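Local coordinates for protein endosialidase (PDB 4HIZ) that probably cleaves alpha2,8- and alpha2,9-linked sialic acid polymers through the beta-propeller catalytic domain of a phage protein, at residues Q87-V92 with P100-E105; L132-P137 with V144-M149; A175-R180 with L322-A327. One frame throughout, in Å; residues are numbered along the deposited sequence. Where two conformers were deposited one is given.

In the fold
All three contacts lie in the catalytic beta-propeller domain and follow one another along the chain, each closing before the next opens. Interactions 1 and 2 have centres about 13 Å apart and touch: Asp-88 and Met-149 pair through their backbones. Interactions 2 and 3 lie about 17 Å apart between centres. They share the sheet of strands 144-154, 157-166, 172-181 and 272-275, and each places side chains round the same bound fructose. Interactions 1 and 3, about 18 Å apart between centres, do not touch. Interaction 1, on the preceding hairpin sheet, borders the shared sheet through strand 144-154, while interaction 3 joins it by apolar packing to the sheet of strands 291-297 to 335-338.

Interaction 1 of 3, residues Q87-V92 with P100-E105; sequences QDKTFV and PFMAGE. With NA (sodium ion), chain B; EDO (1,2-ethanediol), chain L.
At the base of the beta hairpin made by strands 91-93 and 96-104, Lys-89 and Pro-100 pack against each other beside a sodium site. The two side chains slide past one another in opposite directions, with Lys-89 CB 3.8 Å from Pro-100 CB. Lys-89 O lies 3.4 Å from Pro-100 CG, so the proline ring rests on the lysine backbone as well as on its methylenes. A proline suits this place because its compact, rigid ring offers carbon where no donor is called for. Further along, Lys-89 CE passes 3.5 Å from Pro-100 O. The lysine chain bends at both of its last torsions (chi3 -74°, chi4 -75°), which carries NZ back to its own segment, where it is hydrogen-bonded to Gln-87 O at 2.7 Å. That amine approaches from 42° above the carbonyl plane. Trp-85 O and Cys-148 O are also hydrogen-bonded to NZ, so three carbonyl oxygens grip the buried amine and would probably stabilise its positive charge. Phe-91 crosses Pro-100 at about a right angle, bringing CE2 to 4.0 Å from Pro-100 CG; an aromatic ring adds apolar bulk on this side of the proline. Between Lys-89 and Phe-91 in the chain, Thr-90 turns its carbonyl to the metal: Thr-90 O coordinates the sodium ion at 2.7 Å, and Val-477 O and a water are further ligands. Thr-90 OG1 is hydrogen-bonded to Ser-476 OG. Around this contact, Phe-91 stacks on Tyr-98 of the hairpin and touches Trp-116 of strand 113-119, Pro-100 packs on Met-151 of strand 144-154, and Thr-90 meets Cys-478 of strand 473-480, which places the turn between neighbouring propeller sheets.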
loop_
_atom_site.group_PDB
_atom_site.type_symbol
_atom_site.label_atom_id
_atom_site.label_comp_id
_atom_site.label_asym_id
_atom_site.label_seq_id
_atom_site.Cartn_x
_atom_site.Cartn_y
_atom_site.Cartn_z
ATOM N N GLN A 87 -22.985 -0.328 12.904
ATOM C CA GLN A 87 -24.206 -0.099 13.734
ATOM C C GLN A 87 -23.845 -0.008 15.216
ATOM O O GLN A 87 -23.035 -0.803 15.703
ATOM C CB GLN A 87 -25.254 -1.224 13.531
ATOM C CG GLN A 87 -24.735 -2.574 13.922
ATOM C CD GLN A 87 -25.783 -3.706 13.770
ATOM O OE1 GLN A 87 -25.420 -4.856 13.535
ATOM N NE2 GLN A 87 -27.073 -3.378 13.938
ATOM N N ASP A 88 -24.374 0.994 15.932
ATOM C CA ASP A 88 -24.783 2.289 15.394
ATOM C C ASP A 88 -23.892 3.291 16.137
ATOM O O ASP A 88 -24.283 3.808 17.200
ATOM C CB ASP A 88 -26.274 2.577 15.653
ATOM C CG ASP A 88 -26.710 3.934 15.112
ATOM O OD1 ASP A 88 -25.975 4.507 14.255
ATOM O OD2 ASP A 88 -27.783 4.445 15.542
ATOM N N LYS A 89 -22.698 3.530 15.598
ATOM C CA LYS A 89 -21.594 4.150 16.331
ATOM C C LYS A 89 -20.990 5.357 15.657
ATOM O O LYS A 89 -20.088 5.981 16.238
ATOM C CB LYS A 89 -20.434 3.123 16.494
ATOM C CG LYS A 89 -20.833 1.894 17.350
ATOM C CD LYS A 89 -19.637 0.963 17.560
ATOM C CE LYS A 89 -19.309 0.155 16.238
ATOM N NZ LYS A 89 -20.351 -0.985 16.013
ATOM N N THR A 90 -21.406 5.677 14.433
ATOM C CA THR A 90 -20.720 6.794 13.748
ATOM C C THR A 90 -20.945 8.155 14.403
ATOM O O THR A 90 -21.965 8.376 15.061
ATOM C CB THR A 90 -21.090 6.892 12.248
ATOM O OG1 THR A 90 -22.470 7.232 12.098
ATOM C CG2 THR A 90 -20.743 5.591 11.505
ATOM N N PHE A 91 -19.993 9.068 14.212
ATOM C CA PHE A 91 -20.143 10.427 14.716
ATOM C C PHE A 91 -19.146 11.337 14.025
ATOM O O PHE A 91 -18.194 10.868 13.383
ATOM C CB PHE A 91 -19.983 10.441 16.273
ATOM C CG PHE A 91 -18.614 10.025 16.755
ATOM C CD1 PHE A 91 -17.565 10.961 16.853
ATOM C CD2 PHE A 91 -18.346 8.699 17.077
ATOM C CE1 PHE A 91 -16.298 10.550 17.296
ATOM C CE2 PHE A 91 -17.077 8.280 17.530
ATOM C CZ PHE A 91 -16.039 9.212 17.635
ATOM N N VAL A 92 -19.412 12.637 14.104
ATOM C CA VAL A 92 -18.518 13.670 13.572
ATOM C C VAL A 92 -18.086 14.545 14.749
ATOM O O VAL A 92 -18.926 14.973 15.583
ATOM C CB VAL A 92 -19.235 14.493 12.490
ATOM C CG1 VAL A 92 -18.312 15.601 11.924
ATOM C CG2 VAL A 92 -19.740 13.550 11.342
ATOM N N PRO A 100 -16.645 3.941 13.536
ATOM C CA PRO A 100 -16.236 2.803 14.346
ATOM C C PRO A 100 -16.958 1.550 13.862
ATOM O O PRO A 100 -18.044 1.642 13.279
ATOM C CB PRO A 100 -16.737 3.170 15.765
ATOM C CG PRO A 100 -17.016 4.686 15.684
ATOM C CD PRO A 100 -17.550 4.838 14.270
ATOM N N PHE A 101 -16.319 0.402 14.054
ATOM C CA PHE A 101 -16.835 -0.880 13.527
ATOM C C PHE A 101 -16.092 -1.983 14.277
ATOM O O PHE A 101 -15.379 -1.699 15.260
ATOM C CB PHE A 101 -16.594 -0.969 11.998
ATOM C CG PHE A 101 -15.139 -1.048 11.601
ATOM C CD1 PHE A 101 -14.326 0.127 11.558
ATOM C CD2 PHE A 101 -14.585 -2.268 11.220
ATOM C CE1 PHE A 101 -12.980 0.054 11.157
ATOM C CE2 PHE A 101 -13.236 -2.368 10.819
ATOM C CZ PHE A 101 -12.428 -1.198 10.783
ATOM N N MET A 102 -16.293 -3.249 13.912
ATOM C CA MET A 102 -15.517 -4.314 14.525
ATOM C C MET A 102 -14.768 -5.072 13.411
ATOM O O MET A 102 -15.340 -5.337 12.337
ATOM C CB MET A 102 -16.454 -5.256 15.331
ATOM C CG MET A 102 -16.950 -4.497 16.635
ATOM S SD MET A 102 -18.128 -5.576 17.499
ATOM C CE MET A 102 -19.614 -5.350 16.542
ATOM N N ALA A 103 -13.484 -5.321 13.664
ATOM C CA ALA A 103 -12.593 -6.022 12.738
ATOM C C ALA A 103 -12.328 -7.387 13.334
ATOM O O ALA A 103 -11.651 -7.505 14.357
ATOM C CB ALA A 103 -11.262 -5.236 12.607
ATOM N N GLY A 104 -12.853 -8.427 12.705
ATOM C CA GLY A 104 -12.687 -9.775 13.254
ATOM C C GLY A 104 -12.597 -10.794 12.132
ATOM O O GLY A 104 -11.933 -10.538 11.101
ATOM N N GLU A 105 -13.259 -11.932 12.299
ATOM C CA GLU A 105 -13.146 -12.986 11.301
ATOM C C GLU A 105 -14.502 -13.638 10.975
ATOM O O GLU A 105 -14.613 -14.390 10.017
ATOM C CB GLU A 105 -12.176 -14.076 11.765
ATOM C CG GLU A 105 -12.783 -14.901 12.955
ATOM C CD GLU A 105 -11.800 -15.900 13.563
ATOM O OE1 GLU A 105 -10.580 -15.581 13.606
ATOM O OE2 GLU A 105 -12.261 -17.002 14.000
HETATM NA NA NA B . -24.465 9.073 14.339
HETATM C C1 EDO L . -22.492 14.336 14.450
HETATM O O1 EDO L . -22.098 13.163 15.157
HETATM C C2 EDO L . -23.908 14.252 13.876
HETATM O O2 EDO L . -24.035 13.074 13.103
HETATM O O HOH W 1 -25.074 11.212 16.116
#

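Interaction 2 of 3, residues L132-P137 with V144-M149; sequences LTPIHP and VNYHCM. With FRU (beta-D-fructofuranose), chain G; EDO (1,2-ethanediol), chain P.
His-136 of the irregular loop 132-137 passes alongside Asn-145, near the start of strand 144-154, with CA atoms 5.0 Å apart, and one hydrogen bond joins them: His-136 N to Asn-145 OD1, 2.9 Å and 157° at the hydrogen. OD1 also takes a weak bond from the backbone N of Tyr-146, while Val-109 O and Leu-112 O hold ND2, which fixes the amide's rotation; asparagine suits a place needing both acceptor and donor. With CG opposite the backbone N (chi1 -165°), the His-136 imidazole is carried between Val-144 and Tyr-146. Val-144 CG2 sits over one face in a CH-pi contact, 3.7 Å from the ring centroid of His-136; over the opposite face lies Tyr-146 OH, toward the rim, the two ring planes being inclined at 39°. His-136 CD2 in turn lies over the tyrosine face, 3.4 Å from Tyr-146 CE1. The buried Val-144 O has no hydrogen-bonding partner in the model. At the tyrosine edge, Pro-134 O comes in plane, 3.3 Å from Tyr-146 CD2. His-136 ND1 is hydrogen-bonded to Asp-138 N. Aromatic side chains commonly line sugar sites, and here His-136, Pro-137 and Tyr-146 line the propeller's glycan pocket, Tyr-146 OH being hydrogen-bonded to fructose O4 at 2.6 Å.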
loop_
_atom_site.group_PDB
_atom_site.type_symbol
_atom_site.label_atom_id
_atom_site.label_comp_id
_atom_site.label_asym_id
_atom_site.label_seq_id
_atom_site.Cartn_x
_atom_site.Cartn_y
_atom_site.Cartn_z
ATOM N N LEU A 132 -9.302 0.124 18.956
ATOM C CA LEU A 132 -9.665 0.904 20.143
ATOM C C LEU A 132 -9.675 0.007 21.367
ATOM O O LEU A 132 -9.333 0.456 22.457
ATOM C CB LEU A 132 -11.062 1.492 19.968
ATOM C CG LEU A 132 -11.120 2.464 18.776
ATOM C CD1 LEU A 132 -12.605 2.762 18.468
ATOM C CD2 LEU A 132 -10.304 3.765 19.028
ATOM N N THR A 133 -10.108 -1.245 21.214
ATOM C CA THR A 133 -9.973 -2.209 22.305
ATOM C C THR A 133 -8.846 -3.168 21.960
ATOM O O THR A 133 -8.671 -3.515 20.787
ATOM C CB THR A 133 -11.289 -3.028 22.528
ATOM O OG1 THR A 133 -11.686 -3.705 21.313
ATOM C CG2 THR A 133 -12.430 -2.098 22.886
ATOM N N PRO A 134 -8.083 -3.614 22.961
ATOM C CA PRO A 134 -7.130 -4.700 22.698
ATOM C C PRO A 134 -7.908 -6.010 22.692
ATOM O O PRO A 134 -9.110 -5.997 23.004
ATOM C CB PRO A 134 -6.259 -4.694 23.945
ATOM C CG PRO A 134 -7.248 -4.318 25.039
ATOM C CD PRO A 134 -8.193 -3.302 24.398
ATOM N N ILE A 135 -7.267 -7.113 22.323
ATOM C CA ILE A 135 -7.894 -8.406 22.581
ATOM C C ILE A 135 -8.108 -8.485 24.100
ATOM O O ILE A 135 -7.254 -8.019 24.865
ATOM C CB ILE A 135 -7.005 -9.568 22.092
ATOM C CG1 ILE A 135 -6.797 -9.465 20.570
ATOM C CG2 ILE A 135 -7.628 -10.919 22.481
ATOM C CD1 ILE A 135 -8.118 -9.531 19.785
ATOM N N HIS A 136 -9.252 -9.047 24.545
ATOM C CA HIS A 136 -9.574 -9.066 25.960
ATOM C C HIS A 136 -8.452 -9.753 26.740
ATOM O O HIS A 136 -7.948 -10.800 26.320
ATOM C CB HIS A 136 -10.877 -9.859 26.133
ATOM C CG HIS A 136 -11.523 -9.667 27.463
ATOM N ND1 HIS A 136 -10.995 -10.191 28.628
ATOM C CD2 HIS A 136 -12.650 -9.003 27.811
ATOM C CE1 HIS A 136 -11.767 -9.842 29.643
ATOM N NE2 HIS A 136 -12.783 -9.136 29.174
ATOM N N PRO A 137 -8.058 -9.183 27.884
ATOM C CA PRO A 137 -6.920 -9.754 28.612
ATOM C C PRO A 137 -7.206 -11.158 29.109
ATOM O O PRO A 137 -6.272 -11.923 29.302
ATOM C CB PRO A 137 -6.728 -8.789 29.789
ATOM C CG PRO A 137 -8.008 -8.062 29.915
ATOM C CD PRO A 137 -8.556 -7.951 28.507
ATOM N N VAL A 144 -13.663 -15.118 26.476
ATOM C CA VAL A 144 -14.528 -13.993 26.195
ATOM C C VAL A 144 -13.743 -12.952 25.386
ATOM O O VAL A 144 -12.500 -12.975 25.351
ATOM C CB VAL A 144 -14.992 -13.263 27.488
ATOM C CG1 VAL A 144 -15.922 -14.198 28.305
ATOM C CG2 VAL A 144 -13.795 -12.809 28.350
ATOM N N ASN A 145 -14.463 -12.052 24.737
ATOM C CA ASN A 145 -13.778 -10.926 24.064
ATOM C C ASN A 145 -14.725 -9.733 23.945
ATOM O O ASN A 145 -15.945 -9.856 24.193
ATOM C CB ASN A 145 -13.230 -11.357 22.681
ATOM C CG ASN A 145 -12.217 -10.359 22.120
ATOM O OD1 ASN A 145 -11.539 -9.634 22.860
ATOM N ND2 ASN A 145 -12.109 -10.336 20.812
ATOM N N TYR A 146 -14.190 -8.583 23.524
ATOM C CA TYR A 146 -14.982 -7.364 23.490
ATOM C C TYR A 146 -15.903 -7.253 22.260
ATOM O O TYR A 146 -15.747 -8.017 21.296
ATOM C CB TYR A 146 -14.048 -6.184 23.554
ATOM C CG TYR A 146 -13.294 -6.019 24.849
ATOM C CD1 TYR A 146 -13.978 -5.891 26.080
ATOM C CD2 TYR A 146 -11.902 -5.944 24.847
ATOM C CE1 TYR A 146 -13.279 -5.682 27.264
ATOM C CE2 TYR A 146 -11.183 -5.734 26.034
ATOM C CZ TYR A 146 -11.877 -5.589 27.231
ATOM O OH TYR A 146 -11.166 -5.375 28.397
ATOM N N HIS A 147 -16.841 -6.302 22.303
ATOM C CA HIS A 147 -17.838 -6.105 21.252
ATOM C C HIS A 147 -18.483 -4.740 21.533
ATOM O O HIS A 147 -18.571 -4.308 22.676
ATOM C CB HIS A 147 -18.885 -7.235 21.405
ATOM C CG HIS A 147 -19.993 -7.221 20.404
ATOM N ND1 HIS A 147 -21.193 -6.564 20.609
ATOM C CD2 HIS A 147 -20.119 -7.876 19.223
ATOM C CE1 HIS A 147 -21.991 -6.784 19.578
ATOM N NE2 HIS A 147 -21.362 -7.578 18.723
ATOM N N CYS A 148 -18.913 -4.034 20.493
ATOM C CA CYS A 148 -19.542 -2.746 20.722
ATOM C C CYS A 148 -20.458 -2.374 19.587
ATOM O O CYS A 148 -20.047 -2.456 18.405
ATOM C CB CYS A 148 -18.447 -1.662 20.870
ATOM S SG CYS A 148 -19.085 0.038 21.154
ATOM N N MET A 149 -21.672 -1.948 19.919
ATOM C CA MET A 149 -22.585 -1.328 18.961
ATOM C C MET A 149 -23.132 0.023 19.441
ATOM O O MET A 149 -24.037 0.587 18.810
ATOM C CB MET A 149 -23.735 -2.280 18.591
ATOM C CG MET A 149 -23.246 -3.499 17.767
ATOM S SD MET A 149 -24.643 -4.562 17.414
ATOM C CE MET A 149 -23.827 -5.725 16.302
HETATM C C1 FRU G . -11.137 -7.642 33.780
HETATM C C2 FRU G . -11.357 -6.322 33.191
HETATM C C3 FRU G . -12.392 -6.018 32.242
HETATM C C4 FRU G . -12.072 -4.645 31.799
HETATM C C5 FRU G . -10.576 -4.636 31.909
HETATM C C6 FRU G . -9.919 -3.263 31.939
HETATM O O1 FRU G . -10.404 -8.261 32.741
HETATM O O2 FRU G . -12.086 -5.734 34.352
HETATM O O3 FRU G . -13.765 -6.271 32.631
HETATM O O4 FRU G . -12.538 -4.435 30.428
HETATM O O5 FRU G . -10.257 -5.378 33.109
HETATM O O6 FRU G . -10.188 -2.646 33.157
HETATM C C1 EDO P . -21.564 -8.841 15.696
HETATM O O1 EDO P . -22.540 -9.065 16.716
HETATM C C2 EDO P . -20.759 -10.116 15.545
HETATM O O2 EDO P . -21.729 -11.169 15.445
#

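Interaction 3 of 3, residues A175-R180 with L322-A327; sequences AELWSR and LYFNNA. With FRU (beta-D-fructofuranose), chain G; EDO (1,2-ethanediol), chain X.
Leu-177 carries the whole contact of segment 175-180 with Phe-324 and Ala-327, while the residues flanking it serve the opposite side of the same strand. Glu-176 comes first, its chain extended toward the bound fructose so that the carboxylate takes two hydroxyls: fructose O4 donates to Glu-176 OE1 at 2.7 Å, and fructose O3 to Glu-176 OE2 at 2.6 Å. A carboxylate fits here because it offers two acceptors to neighbouring hydroxyls. Next, Leu-177 turns to the other face of the strand. Its CB is directed toward segment 322-327, and with CG trans to the backbone N (chi1 -176°) the side chain carries CD2 to 4.3 Å from Phe-324 CE2 and 4.4 Å from Ala-327 CB. The methyl meets the phenylalanine ring at a slant, and the small alanine presents its own methyl to the leucine. These contacts are loose and entirely apolar, and they join two sheets of four antiparallel strands, blades of the propeller, in which strands 172-181 and 318-324 hold the same third place. The rings of Phe-305 and Phe-334 meet Phe-324 from its own side of the junction. Trp-178, back on the sugar side, sends NE1 to Glu-176 OE1 at 3.0 Å in a nearly straight bond (175°), in the plane of the indole but 43° above that of the carboxylate; the indole thereby steadies the acid that holds the sugar, and itself packs on Ile-273 of the neighbouring strand 272-275.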
loop_
_atom_site.group_PDB
_atom_site.type_symbol
_atom_site.label_atom_id
_atom_site.label_comp_id
_atom_site.label_asym_id
_atom_site.label_seq_id
_atom_site.Cartn_x
_atom_site.Cartn_y
_atom_site.Cartn_z
ATOM N N ALA A 175 -21.209 -5.715 30.675
ATOM C CA ALA A 175 -20.989 -4.556 29.819
ATOM C C ALA A 175 -20.425 -3.428 30.652
ATOM O O ALA A 175 -20.775 -3.281 31.849
ATOM C CB ALA A 175 -22.304 -4.125 29.146
ATOM N N GLU A 176 -19.564 -2.627 30.025
ATOM C CA GLU A 176 -18.899 -1.535 30.736
ATOM C C GLU A 176 -19.079 -0.269 29.966
ATOM O O GLU A 176 -19.019 -0.283 28.733
ATOM C CB GLU A 176 -17.400 -1.807 30.912
ATOM C CG GLU A 176 -17.116 -3.000 31.846
ATOM C CD GLU A 176 -15.691 -3.556 31.694
ATOM O OE1 GLU A 176 -15.104 -3.513 30.578
ATOM O OE2 GLU A 176 -15.165 -4.046 32.719
ATOM N N LEU A 177 -19.271 0.838 30.680
ATOM C CA LEU A 177 -19.242 2.145 30.036
ATOM C C LEU A 177 -17.771 2.575 30.037
ATOM O O LEU A 177 -17.170 2.661 31.100
ATOM C CB LEU A 177 -20.156 3.132 30.808
ATOM C CG LEU A 177 -20.248 4.507 30.106
ATOM C CD1 LEU A 177 -21.045 4.423 28.786
ATOM C CD2 LEU A 177 -20.863 5.541 31.082
ATOM N N TRP A 178 -17.168 2.785 28.848
ATOM C CA TRP A 178 -15.787 3.267 28.755
ATOM C C TRP A 178 -15.827 4.712 28.321
ATOM O O TRP A 178 -16.626 5.078 27.436
ATOM C CB TRP A 178 -14.995 2.477 27.692
ATOM C CG TRP A 178 -14.587 1.057 28.050
ATOM C CD1 TRP A 178 -15.216 0.175 28.896
ATOM C CD2 TRP A 178 -13.448 0.361 27.512
ATOM N NE1 TRP A 178 -14.516 -1.030 28.926
ATOM C CE2 TRP A 178 -13.433 -0.939 28.084
ATOM C CE3 TRP A 178 -12.434 0.723 26.625
ATOM C CZ2 TRP A 178 -12.445 -1.885 27.778
ATOM C CZ3 TRP A 178 -11.440 -0.212 26.325
ATOM C CH2 TRP A 178 -11.464 -1.505 26.876
ATOM N N SER A 179 -14.981 5.557 28.910
ATOM C CA SER A 179 -14.890 6.928 28.401
ATOM C C SER A 179 -13.505 7.497 28.490
ATOM O O SER A 179 -12.703 7.083 29.308
ATOM C CB SER A 179 -15.889 7.884 29.086
ATOM O OG SER A 179 -15.426 8.293 30.359
ATOM N N ARG A 180 -13.236 8.438 27.580
ATOM C CA ARG A 180 -11.967 9.200 27.555
ATOM C C ARG A 180 -12.328 10.595 27.138
ATOM O O ARG A 180 -13.332 10.806 26.472
ATOM C CB ARG A 180 -11.011 8.647 26.458
ATOM C CG ARG A 180 -9.986 7.646 26.972
ATOM C CD ARG A 180 -9.139 7.136 25.805
ATOM N NE ARG A 180 -7.998 6.353 26.286
ATOM C CZ ARG A 180 -7.213 5.641 25.466
ATOM N NH1 ARG A 180 -7.457 5.646 24.142
ATOM N NH2 ARG A 180 -6.170 4.977 25.954
ATOM N N LEU A 322 -31.466 2.644 27.590
ATOM C CA LEU A 322 -30.886 2.860 28.908
ATOM C C LEU A 322 -30.651 4.358 29.000
ATOM O O LEU A 322 -29.850 4.925 28.231
ATOM C CB LEU A 322 -29.564 2.108 29.051
ATOM C CG LEU A 322 -29.645 0.602 28.691
ATOM C CD1 LEU A 322 -28.283 -0.031 28.904
ATOM C CD2 LEU A 322 -30.720 -0.147 29.535
ATOM N N TYR A 323 -31.328 5.003 29.950
ATOM C CA TYR A 323 -31.268 6.447 30.078
ATOM C C TYR A 323 -30.338 6.842 31.236
ATOM O O TYR A 323 -30.563 6.452 32.379
ATOM C CB TYR A 323 -32.694 7.007 30.281
ATOM C CG TYR A 323 -32.716 8.465 30.662
ATOM C CD1 TYR A 323 -32.677 9.458 29.709
ATOM C CD2 TYR A 323 -32.767 8.835 32.001
ATOM C CE1 TYR A 323 -32.683 10.796 30.090
ATOM C CE2 TYR A 323 -32.764 10.147 32.380
ATOM C CZ TYR A 323 -32.727 11.125 31.436
ATOM O OH TYR A 323 -32.734 12.445 31.889
ATOM N N PHE A 324 -29.276 7.579 30.922
ATOM C CA PHE A 324 -28.257 7.967 31.899
ATOM C C PHE A 324 -28.467 9.441 32.210
ATOM O O PHE A 324 -28.289 10.308 31.356
ATOM C CB PHE A 324 -26.857 7.816 31.292
ATOM C CG PHE A 324 -26.419 6.404 31.096
ATOM C CD1 PHE A 324 -26.913 5.634 30.022
ATOM C CD2 PHE A 324 -25.482 5.848 31.962
ATOM C CE1 PHE A 324 -26.481 4.334 29.838
ATOM C CE2 PHE A 324 -25.035 4.531 31.779
ATOM C CZ PHE A 324 -25.527 3.780 30.691
ATOM N N ASN A 325 -28.851 9.753 33.449
ATOM C CA ASN A 325 -29.184 11.130 33.757
ATOM C C ASN A 325 -27.951 12.041 33.856
ATOM O O ASN A 325 -28.006 13.233 33.485
ATOM C CB ASN A 325 -30.017 11.176 35.047
ATOM C CG ASN A 325 -30.625 12.545 35.262
ATOM O OD1 ASN A 325 -31.445 13.005 34.447
ATOM N ND2 ASN A 325 -30.194 13.228 36.313
ATOM N N ASN A 326 -26.841 11.471 34.330
ATOM C CA ASN A 326 -25.582 12.193 34.425
ATOM C C ASN A 326 -24.470 11.181 34.438
ATOM O O ASN A 326 -24.067 10.681 35.481
ATOM C CB ASN A 326 -25.531 13.050 35.683
ATOM C CG ASN A 326 -24.235 13.877 35.790
ATOM O OD1 ASN A 326 -23.216 13.628 35.107
ATOM N ND2 ASN A 326 -24.260 14.839 36.700
ATOM N N ALA A 327 -23.989 10.868 33.242
ATOM C CA ALA A 327 -22.995 9.827 33.102
ATOM C C ALA A 327 -21.614 10.280 33.575
ATOM O O ALA A 327 -20.746 9.439 33.782
ATOM C CB ALA A 327 -22.925 9.393 31.660
HETATM C C1 FRU G . -11.137 -7.642 33.780
HETATM C C2 FRU G . -11.357 -6.322 33.191
HETATM C C3 FRU G . -12.392 -6.018 32.242
HETATM C C4 FRU G . -12.072 -4.645 31.799
HETATM C C5 FRU G . -10.576 -4.636 31.909
HETATM C C6 FRU G . -9.919 -3.263 31.939
HETATM O O1 FRU G . -10.404 -8.261 32.741
HETATM O O2 FRU G . -12.086 -5.734 34.352
HETATM O O3 FRU G . -13.765 -6.271 32.631
HETATM O O4 FRU G . -12.538 -4.435 30.428
HETATM O O5 FRU G . -10.257 -5.378 33.109
HETATM O O6 FRU G . -10.188 -2.646 33.157
HETATM C C1 EDO X . -21.274 17.840 34.556
HETATM O O1 EDO X . -20.436 18.566 35.476
HETATM C C2 EDO X . -22.091 16.781 35.282
HETATM O O2 EDO X . -22.295 17.172 36.645
#